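Local atomic coordinates of LPXTG cell wall surface protein (Streptococcus gordonii, PDB entry 4IGB), a protein that is a peptidoglycan-anchored surface protein of unproven function, probably an adhesin, of which this chain holds the N-terminal region with its N1 and N2 domains. Residues R29-N34 against G98-K103; I35-V40 against L92-I97; Q104-L109 against R181-T186. All blocks are in the same frame, centred on the assembly; numbering follows the deposited sequence.

Contact 1. Residues R29-N34 against G98-K103. With SO4 (sulfate ion), chain J.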
loop_
_atom_site.group_PDB
_atom_site.type_symbol
_atom_site.label_atom_id
_atom_site.label_comp_id
_atom_site.label_asym_id
_atom_site.label_seq_id
_atom_site.Cartn_x
_atom_site.Cartn_y
_atom_site.Cartn_z
ATOM N N ARG B 29 5.067 1.109 6.947
ATOM C CA ARG B 29 5.932 2.087 6.312
ATOM C C ARG B 29 5.140 3.056 5.463
ATOM O O ARG B 29 4.401 2.645 4.572
ATOM C CB ARG B 29 6.963 1.415 5.427
ATOM C CG ARG B 29 7.796 2.437 4.697
ATOM C CD ARG B 29 9.001 1.806 4.065
ATOM N NE ARG B 29 9.934 2.842 3.644
ATOM C CZ ARG B 29 11.194 2.611 3.314
ATOM N NH1 ARG B 29 11.674 1.369 3.373
ATOM N NH2 ARG B 29 11.969 3.626 2.941
ATOM N N LYS B 30 5.317 4.343 5.722
ATOM C CA LYS B 30 4.691 5.365 4.901
ATOM C C LYS B 30 5.710 5.857 3.882
ATOM O O LYS B 30 6.790 6.327 4.248
ATOM C CB LYS B 30 4.202 6.526 5.760
ATOM C CG LYS B 30 3.377 7.575 5.016
ATOM C CD LYS B 30 2.840 8.631 5.997
ATOM C CE LYS B 30 1.636 9.368 5.415
ATOM N NZ LYS B 30 1.255 10.534 6.259
ATOM N N PHE B 31 5.377 5.750 2.601
ATOM C CA PHE B 31 6.330 6.145 1.577
ATOM C C PHE B 31 6.515 7.663 1.524
ATOM O O PHE B 31 5.655 8.428 1.965
ATOM C CB PHE B 31 5.890 5.618 0.210
ATOM C CG PHE B 31 6.051 4.131 0.052
ATOM C CD1 PHE B 31 7.294 3.537 0.199
ATOM C CD2 PHE B 31 4.957 3.331 -0.243
ATOM C CE1 PHE B 31 7.447 2.165 0.054
ATOM C CE2 PHE B 31 5.099 1.975 -0.410
ATOM C CZ PHE B 31 6.351 1.384 -0.256
ATOM N N ASN B 32 7.630 8.088 0.950
ATOM C CA ASN B 32 7.907 9.505 0.755
ATOM C C ASN B 32 7.288 10.040 -0.529
ATOM O O ASN B 32 7.772 9.767 -1.631
ATOM C CB ASN B 32 9.418 9.749 0.750
ATOM C CG ASN B 32 10.058 9.395 2.068
ATOM O OD1 ASN B 32 9.547 9.771 3.116
ATOM N ND2 ASN B 32 11.171 8.654 2.029
ATOM N N LEU B 33 6.213 10.801 -0.385
ATOM C CA LEU B 33 5.586 11.438 -1.529
ATOM C C LEU B 33 5.483 12.905 -1.203
ATOM O O LEU B 33 4.843 13.279 -0.217
ATOM C CB LEU B 33 4.189 10.868 -1.786
ATOM C CG LEU B 33 4.069 9.507 -2.460
ATOM C CD1 LEU B 33 4.764 8.454 -1.641
ATOM C CD2 LEU B 33 2.597 9.159 -2.628
ATOM N N ASN B 34 6.120 13.745 -2.009
ATOM C CA ASN B 34 6.139 15.159 -1.696
ATOM C C ASN B 34 6.296 15.999 -2.948
ATOM O O ASN B 34 6.466 15.449 -4.048
ATOM C CB ASN B 34 7.241 15.459 -0.684
ATOM C CG ASN B 34 8.591 14.953 -1.138
ATOM O OD1 ASN B 34 9.160 15.471 -2.102
ATOM N ND2 ASN B 34 9.118 13.937 -0.443
ATOM N N GLY B 98 11.161 5.506 -1.513
ATOM C CA GLY B 98 11.764 4.728 -0.451
ATOM C C GLY B 98 12.616 3.619 -1.030
ATOM O O GLY B 98 12.579 3.356 -2.235
ATOM N N THR B 99 13.400 2.980 -0.170
ATOM C CA THR B 99 14.159 1.799 -0.548
ATOM C C THR B 99 13.653 0.601 0.234
ATOM O O THR B 99 13.569 0.640 1.467
ATOM C CB THR B 99 15.641 1.996 -0.275
ATOM O OG1 THR B 99 16.084 3.171 -0.963
ATOM C CG2 THR B 99 16.451 0.777 -0.749
ATOM N N VAL B 100 13.302 -0.460 -0.482
ATOM C CA VAL B 100 12.702 -1.635 0.134
ATOM C C VAL B 100 13.373 -2.899 -0.407
ATOM O O VAL B 100 13.445 -3.096 -1.627
ATOM C CB VAL B 100 11.192 -1.712 -0.176
ATOM C CG1 VAL B 100 10.593 -2.957 0.423
ATOM C CG2 VAL B 100 10.456 -0.466 0.320
ATOM N N ASN B 101 13.852 -3.756 0.492
ATOM C CA ASN B 101 14.548 -4.983 0.101
ATOM C C ASN B 101 15.713 -4.674 -0.835
ATOM O O ASN B 101 15.913 -5.378 -1.828
ATOM C CB ASN B 101 13.595 -5.972 -0.598
ATOM C CG ASN B 101 12.459 -6.460 0.304
ATOM O OD1 ASN B 101 12.636 -6.676 1.509
ATOM N ND2 ASN B 101 11.281 -6.638 -0.288
ATOM N N GLY B 102 16.463 -3.616 -0.523
ATOM C CA GLY B 102 17.566 -3.163 -1.349
ATOM C C GLY B 102 17.164 -2.434 -2.632
ATOM O O GLY B 102 18.023 -1.927 -3.356
ATOM N N LYS B 103 15.866 -2.365 -2.914
ATOM C CA LYS B 103 15.378 -1.812 -4.185
ATOM C C LYS B 103 14.672 -0.460 -4.045
ATOM O O LYS B 103 13.852 -0.258 -3.145
ATOM C CB LYS B 103 14.419 -2.803 -4.857
ATOM C CG LYS B 103 15.053 -4.140 -5.261
ATOM C CD LYS B 103 13.966 -5.113 -5.725
ATOM C CE LYS B 103 14.533 -6.236 -6.575
ATOM N NZ LYS B 103 13.449 -7.224 -6.874
HETATM S S SO4 J . 0.322 8.220 9.374
HETATM O O1 SO4 J . -0.719 8.115 10.393
HETATM O O2 SO4 J . -0.295 8.395 8.070
HETATM O O3 SO4 J . 1.126 7.000 9.393
HETATM O O4 SO4 J . 1.161 9.390 9.639
HETATM O O HOH W 1 14.324 4.103 2.549
#

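Contact 2. Residues I35-V40 against L92-I97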
loop_
_atom_site.group_PDB
_atom_site.type_symbol
_atom_site.label_atom_id
_atom_site.label_comp_id
_atom_site.label_asym_id
_atom_site.label_seq_id
_atom_site.Cartn_x
_atom_site.Cartn_y
_atom_site.Cartn_z
ATOM N N ILE B 35 6.230 17.319 -2.783
ATOM C CA ILE B 35 6.322 18.228 -3.931
ATOM C C ILE B 35 7.687 18.185 -4.601
ATOM O O ILE B 35 7.858 18.722 -5.690
ATOM C CB ILE B 35 6.029 19.703 -3.563
ATOM C CG1 ILE B 35 7.071 20.217 -2.578
ATOM C CG2 ILE B 35 4.617 19.872 -2.992
ATOM C CD1 ILE B 35 7.070 21.729 -2.460
ATOM N N ASN B 36 8.663 17.566 -3.947
ATOM C CA ASN B 36 10.015 17.557 -4.481
ATOM C C ASN B 36 10.339 16.305 -5.282
ATOM O O ASN B 36 11.270 16.299 -6.083
ATOM C CB ASN B 36 11.054 17.740 -3.374
ATOM C CG ASN B 36 10.972 19.100 -2.722
ATOM O OD1 ASN B 36 10.900 19.203 -1.496
ATOM N ND2 ASN B 36 10.979 20.151 -3.532
ATOM N N ASN B 37 9.597 15.228 -5.063
ATOM C CA ASN B 37 9.860 14.039 -5.857
ATOM C C ASN B 37 8.748 13.700 -6.834
ATOM O O ASN B 37 8.815 12.697 -7.514
ATOM C CB ASN B 37 10.294 12.838 -5.005
ATOM C CG ASN B 37 9.167 12.269 -4.149
ATOM O OD1 ASN B 37 9.318 11.210 -3.541
ATOM N ND2 ASN B 37 8.043 12.949 -4.115
ATOM N N VAL B 38 7.761 14.576 -6.947
ATOM C CA VAL B 38 6.663 14.338 -7.876
ATOM C C VAL B 38 6.999 14.874 -9.264
ATOM O O VAL B 38 7.689 15.884 -9.399
ATOM C CB VAL B 38 5.352 14.978 -7.381
ATOM C CG1 VAL B 38 5.482 16.499 -7.358
ATOM C CG2 VAL B 38 4.189 14.573 -8.265
ATOM N N SER B 39 6.540 14.175 -10.291
ATOM C CA SER B 39 6.591 14.689 -11.658
ATOM C C SER B 39 5.260 14.425 -12.352
ATOM O O SER B 39 4.542 13.487 -12.008
ATOM C CB SER B 39 7.757 14.076 -12.437
ATOM O OG SER B 39 7.720 12.660 -12.395
ATOM N N VAL B 40 4.904 15.284 -13.293
ATOM C CA VAL B 40 3.670 15.111 -14.035
ATOM C C VAL B 40 4.007 14.375 -15.331
ATOM O O VAL B 40 4.713 14.909 -16.180
ATOM C CB VAL B 40 3.013 16.477 -14.346
ATOM C CG1 VAL B 40 1.808 16.303 -15.255
ATOM C CG2 VAL B 40 2.596 17.172 -13.051
ATOM N N LEU B 92 0.604 11.132 -12.502
ATOM C CA LEU B 92 1.785 11.549 -11.752
ATOM C C LEU B 92 2.747 10.416 -11.475
ATOM O O LEU B 92 2.360 9.266 -11.368
ATOM C CB LEU B 92 1.374 12.132 -10.390
ATOM C CG LEU B 92 0.408 13.312 -10.468
ATOM C CD1 LEU B 92 -0.108 13.639 -9.083
ATOM C CD2 LEU B 92 1.111 14.512 -11.095
ATOM N N LYS B 93 4.002 10.772 -11.267
ATOM C CA LYS B 93 4.963 9.833 -10.741
ATOM C C LYS B 93 5.656 10.448 -9.524
ATOM O O LYS B 93 6.038 11.620 -9.551
ATOM C CB LYS B 93 5.990 9.471 -11.817
ATOM C CG LYS B 93 7.014 8.466 -11.363
ATOM C CD LYS B 93 8.079 8.251 -12.416
ATOM C CE LYS B 93 9.200 7.352 -11.876
ATOM N NZ LYS B 93 10.109 6.926 -12.983
ATOM N N PHE B 94 5.786 9.667 -8.452
ATOM C CA PHE B 94 6.666 10.029 -7.353
ATOM C C PHE B 94 7.873 9.121 -7.429
ATOM O O PHE B 94 7.748 7.919 -7.271
ATOM C CB PHE B 94 5.967 9.883 -5.998
ATOM C CG PHE B 94 4.780 10.782 -5.827
ATOM C CD1 PHE B 94 4.893 11.980 -5.142
ATOM C CD2 PHE B 94 3.543 10.420 -6.342
ATOM C CE1 PHE B 94 3.788 12.821 -4.987
ATOM C CE2 PHE B 94 2.432 11.255 -6.203
ATOM C CZ PHE B 94 2.559 12.456 -5.514
ATOM N N THR B 95 9.041 9.701 -7.688
ATOM C CA THR B 95 10.252 8.914 -7.891
ATOM C C THR B 95 11.061 8.712 -6.601
ATOM O O THR B 95 11.314 9.658 -5.862
ATOM C CB THR B 95 11.179 9.565 -8.955
ATOM O OG1 THR B 95 10.469 9.723 -10.187
ATOM C CG2 THR B 95 12.402 8.687 -9.206
ATOM N N ASN B 96 11.508 7.481 -6.371
ATOM C CA ASN B 96 12.309 7.152 -5.200
ATOM C C ASN B 96 11.604 7.540 -3.905
ATOM O O ASN B 96 12.047 8.440 -3.194
ATOM C CB ASN B 96 13.684 7.824 -5.266
ATOM C CG ASN B 96 14.618 7.303 -4.207
ATOM O OD1 ASN B 96 14.351 6.263 -3.601
ATOM N ND2 ASN B 96 15.715 8.019 -3.966
ATOM N N ILE B 97 10.508 6.848 -3.616
ATOM C CA ILE B 97 9.674 7.143 -2.463
ATOM C C ILE B 97 10.171 6.360 -1.269
ATOM O O ILE B 97 9.658 6.509 -0.160
ATOM C CB ILE B 97 8.198 6.762 -2.726
ATOM C CG1 ILE B 97 8.031 5.243 -2.794
ATOM C CG2 ILE B 97 7.675 7.437 -4.002
ATOM C CD1 ILE B 97 6.622 4.820 -3.216
HETATM O O HOH W 2 9.048 12.177 -10.127
#

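Contact 3. Residues Q104-L109 against R181-T186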
loop_
_atom_site.group_PDB
_atom_site.type_symbol
_atom_site.label_atom_id
_atom_site.label_comp_id
_atom_site.label_asym_id
_atom_site.label_seq_id
_atom_site.Cartn_x
_atom_site.Cartn_y
_atom_site.Cartn_z
ATOM N N GLN B 104 14.976 0.458 -4.953
ATOM C CA GLN B 104 14.230 1.711 -5.029
ATOM C C GLN B 104 12.791 1.482 -5.510
ATOM O O GLN B 104 12.542 0.734 -6.474
ATOM C CB GLN B 104 14.927 2.709 -5.951
ATOM C CG GLN B 104 14.072 3.925 -6.288
ATOM C CD GLN B 104 14.764 4.862 -7.267
ATOM O OE1 GLN B 104 15.991 4.972 -7.266
ATOM N NE2 GLN B 104 13.981 5.532 -8.116
ATOM N N VAL B 105 11.859 2.148 -4.835
ATOM C CA VAL B 105 10.438 2.060 -5.141
ATOM C C VAL B 105 9.939 3.400 -5.653
ATOM O O VAL B 105 10.301 4.454 -5.120
ATOM C CB VAL B 105 9.613 1.643 -3.896
ATOM C CG1 VAL B 105 8.116 1.574 -4.225
ATOM C CG2 VAL B 105 10.101 0.302 -3.362
ATOM N N ASP B 106 9.131 3.350 -6.709
ATOM C CA ASP B 106 8.432 4.529 -7.227
ATOM C C ASP B 106 6.926 4.403 -7.046
ATOM O O ASP B 106 6.398 3.296 -6.961
ATOM C CB ASP B 106 8.722 4.746 -8.717
ATOM C CG ASP B 106 10.202 4.846 -9.019
ATOM O OD1 ASP B 106 10.946 5.462 -8.232
ATOM O OD2 ASP B 106 10.624 4.279 -10.044
ATOM N N ALA B 107 6.237 5.540 -6.996
ATOM C CA ALA B 107 4.784 5.540 -6.974
ATOM C C ALA B 107 4.226 6.185 -8.233
ATOM O O ALA B 107 4.796 7.134 -8.775
ATOM C CB ALA B 107 4.260 6.264 -5.752
ATOM N N TYR B 108 3.098 5.664 -8.686
ATOM C CA TYR B 108 2.370 6.273 -9.785
ATOM C C TYR B 108 0.972 6.568 -9.283
ATOM O O TYR B 108 0.362 5.739 -8.616
ATOM C CB TYR B 108 2.355 5.340 -11.000
ATOM C CG TYR B 108 3.745 5.115 -11.534
ATOM C CD1 TYR B 108 4.232 5.874 -12.589
ATOM C CD2 TYR B 108 4.592 4.186 -10.948
ATOM C CE1 TYR B 108 5.507 5.696 -13.074
ATOM C CE2 TYR B 108 5.885 3.995 -11.431
ATOM C CZ TYR B 108 6.331 4.760 -12.487
ATOM O OH TYR B 108 7.599 4.598 -12.968
ATOM N N LEU B 109 0.482 7.762 -9.582
ATOM C CA LEU B 109 -0.847 8.162 -9.166
ATOM C C LEU B 109 -1.580 8.695 -10.391
ATOM O O LEU B 109 -1.276 9.774 -10.895
ATOM C CB LEU B 109 -0.776 9.232 -8.069
ATOM C CG LEU B 109 -2.079 9.494 -7.320
ATOM C CD1 LEU B 109 -2.467 8.249 -6.569
ATOM C CD2 LEU B 109 -1.938 10.686 -6.364
ATOM N N ARG B 181 6.033 0.432 -7.467
ATOM C CA ARG B 181 6.749 -0.309 -8.497
ATOM C C ARG B 181 8.239 -0.241 -8.195
ATOM O O ARG B 181 8.751 0.833 -7.897
ATOM C CB ARG B 181 6.477 0.401 -9.832
ATOM C CG ARG B 181 6.565 -0.432 -11.060
ATOM C CD ARG B 181 6.331 0.433 -12.311
ATOM N NE ARG B 181 4.924 0.761 -12.557
ATOM C CZ ARG B 181 4.520 1.566 -13.539
ATOM N NH1 ARG B 181 5.413 2.125 -14.355
ATOM N NH2 ARG B 181 3.235 1.819 -13.713
ATOM N N TYR B 182 8.946 -1.368 -8.259
ATOM C CA TYR B 182 10.398 -1.295 -8.224
ATOM C C TYR B 182 10.936 -0.557 -9.470
ATOM O O TYR B 182 10.605 -0.893 -10.613
ATOM C CB TYR B 182 11.024 -2.692 -8.130
ATOM C CG TYR B 182 10.774 -3.425 -6.824
ATOM C CD1 TYR B 182 10.974 -2.801 -5.604
ATOM C CD2 TYR B 182 10.320 -4.743 -6.822
ATOM C CE1 TYR B 182 10.741 -3.477 -4.407
ATOM C CE2 TYR B 182 10.082 -5.426 -5.641
ATOM C CZ TYR B 182 10.297 -4.788 -4.427
ATOM O OH TYR B 182 10.065 -5.462 -3.234
ATOM N N ALA B 183 11.804 0.414 -9.242
ATOM C CA ALA B 183 12.388 1.165 -10.337
ATOM C C ALA B 183 13.231 0.265 -11.232
ATOM O O ALA B 183 13.314 0.497 -12.431
ATOM C CB ALA B 183 13.225 2.319 -9.805
ATOM N N ASP B 184 13.858 -0.763 -10.661
ATOM C CA ASP B 184 14.768 -1.594 -11.456
ATOM C C ASP B 184 14.053 -2.511 -12.462
ATOM O O ASP B 184 14.695 -3.124 -13.324
ATOM C CB ASP B 184 15.750 -2.385 -10.574
ATOM C CG ASP B 184 15.072 -3.449 -9.728
ATOM O OD1 ASP B 184 13.864 -3.704 -9.915
ATOM O OD2 ASP B 184 15.762 -4.044 -8.871
ATOM N N GLY B 185 12.729 -2.596 -12.360
ATOM C CA GLY B 185 11.943 -3.351 -13.327
ATOM C C GLY B 185 11.679 -4.801 -12.962
ATOM O O GLY B 185 11.056 -5.545 -13.735
ATOM N N THR B 186 12.164 -5.217 -11.797
ATOM C CA THR B 186 11.842 -6.546 -11.276
ATOM C C THR B 186 10.408 -6.584 -10.787
ATOM O O THR B 186 9.802 -5.539 -10.529
ATOM C CB THR B 186 12.773 -6.964 -10.107
ATOM O OG1 THR B 186 12.786 -5.940 -9.104
ATOM C CG2 THR B 186 14.191 -7.194 -10.609
HETATM O O HOH W 3 14.206 -1.025 -7.835
#

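Contact 1. Residues R29-N34 against G98-K103
The guanidinium of Arg29 and the ring of Phe31 are the two flat groups that meet the end of strand 84-100. Thr99 O, Gly98 CA and Val100 CG2 all approach the guanidinium obliquely, while the Phe31 ring receives Val100 CG2 at its edge, near the ring plane, 4.0 Å from CE1. The contact joins two antiparallel sheets of the N-terminal domain: strand 29-30 is the outermost strand of one, and strand 84-100 belongs to the other, where a type I' turn from Val100 to Lys103 makes a β-hairpin with strand 103-118. Lys103 N to Val100 O (2.8 Å) and Val100 N to Lys103 O (2.7 Å) close that turn.

Arg29 reaches across with a chain extended from CG to NE, its CG anti to the backbone N (chi1 176°). NH1 donates to Thr99 O over 2.8 Å, but the bond is bent, 135° at the hydrogen, and the donor stands above the carbonyl plane. Val100 CG2 lies 3.8 Å from the same NH1. A water accepts from Thr99 N; its 2.4 Å approach to Arg29 NH2 is too short, which makes that bond doubtful. Ile287 of strand 280-287 and Ile97 also touch the Phe31 side chain. Lys30 is turned from the hairpin; it forms a salt bridge with Glu146, and its NZ makes a weak 3.2 Å hydrogen bond to O2 of a sulfate ion.

Contact 2. Residues I35-V40 against L92-I97
Val38 to Val40 and Leu92 to Phe94 pair as antiparallel β-strands, and strand 38-43 is the outermost strand of the eight-stranded sheet in the N-terminal domain. Three backbone hydrogen bonds hold the edge. Ser39 and Lys93 form the hydrogen-bonded pair, with Ser39 N to Lys93 O at 2.7 Å and Lys93 N to Ser39 O at 2.9 Å; beyond the ladder, Thr95 N donates to Asn37 O just before strand 38-43 begins. The non-hydrogen-bonded pairs, Val38 with Phe94 and Val40 with Leu92, are drawn close enough for CA-H...O contacts from Val38 CA to Lys93 O and from Leu92 CA to Ser39 O.

Apolar contacts occupy the sheet face that carries Val38, Val40, Leu92 and Phe94. Val38 lies alongside Phe94, pointing the same way; with CG1 between the backbone N and the carbonyl carbon (chi1 65°), CG2 is anti to the backbone N and sits over one face of the ring in a CH-pi contact, 4.0 Å from the centroid and 21° off the normal. Leu92 CD2 touches Val40 CG2 at 3.6 Å, with Val38 CG2 a little farther off. Ile141 of strand 135-142, from the sheet that packs here, touches both Val38 and Phe94.

Among the polar groups, the Asn37 amide lies at the edge of the Phe94 ring, the two side chains crossing at about a right angle. On the face of Ser39 and Lys93, one water ties the strands together: it donates to Asn37 O (2.7 Å) and Lys93 O, and is hydrogen-bonded to Ser39 OG and, at 2.8 Å, to Thr95 OG1.

Contact 3. Residues Q104-L109 against R181-T186
Arg181 lays its guanidinium flat on the ring of Tyr108, the planes only 16° apart, although the two side chains cross at about a right angle. Arg181 CZ stands 3.7 Å from the centroid of the Tyr108 ring, a cation-pi contact, and Arg181 NH1 comes nearest at Tyr108 CZ (3.4 Å), offset toward the rim. A bend at chi3 (-77°) turns NE out of the otherwise extended chain, and a salt bridge from NE to Glu179 fixes the group further. Val105 and Tyr182 meet differently, crossing at a slant on the other face of the sheet, where Val105 CG2 is 3.9 Å from Tyr182 CD1.

Both encounters ride on an antiparallel β-pairing of strands 103-118 and 170-182, neighbours in the eight-stranded antiparallel sheet of the N-terminal domain. Asp106 N to Arg181 O, almost straight at 176° at the hydrogen, and Arg181 N to Asp106 O bond one pair; Ala183 N adds a bond to Gln104 O where strand 170-182 gives way to the type I turn Tyr182-Gly185.

Ala183 points its CB at the polar ends of Gln104 and Asp106, 3.3 Å from Asp106 OD2. Gln104 NE2 donates in its amide plane to the syn lone pair of Asp106 OD1 (3.0 Å), which also accepts from Asn96 N. Within the turn, Asp184 OD1 accepts from Thr186 N (3.0 Å), an Asx turn, and also from Thr186 OG1.

In the fold
From the N terminus, the chain runs through strand 29-30, passes in a loop over residues 31-37 and enters strand 38-43. Contact 2 closes the inner loop when 92-97 returns beside 35-40. Contact 1 closes the outer one immediately afterwards, on the same strand 84-100, and so encloses contact 2. The turn then leads into strand 103-118, where contact 3 opens; it closes only at 181-186, in series with the other two. Contacts 2 and 3 each join two neighbours of one antiparallel sheet, linked by the hairpin of strands 84-100 and 103-118, while contact 1 brings an outer strand of the second sheet against it. Backbone bonds Asn32 N to Ile97 O and Phe94 N to Ala107 O connect the three sites.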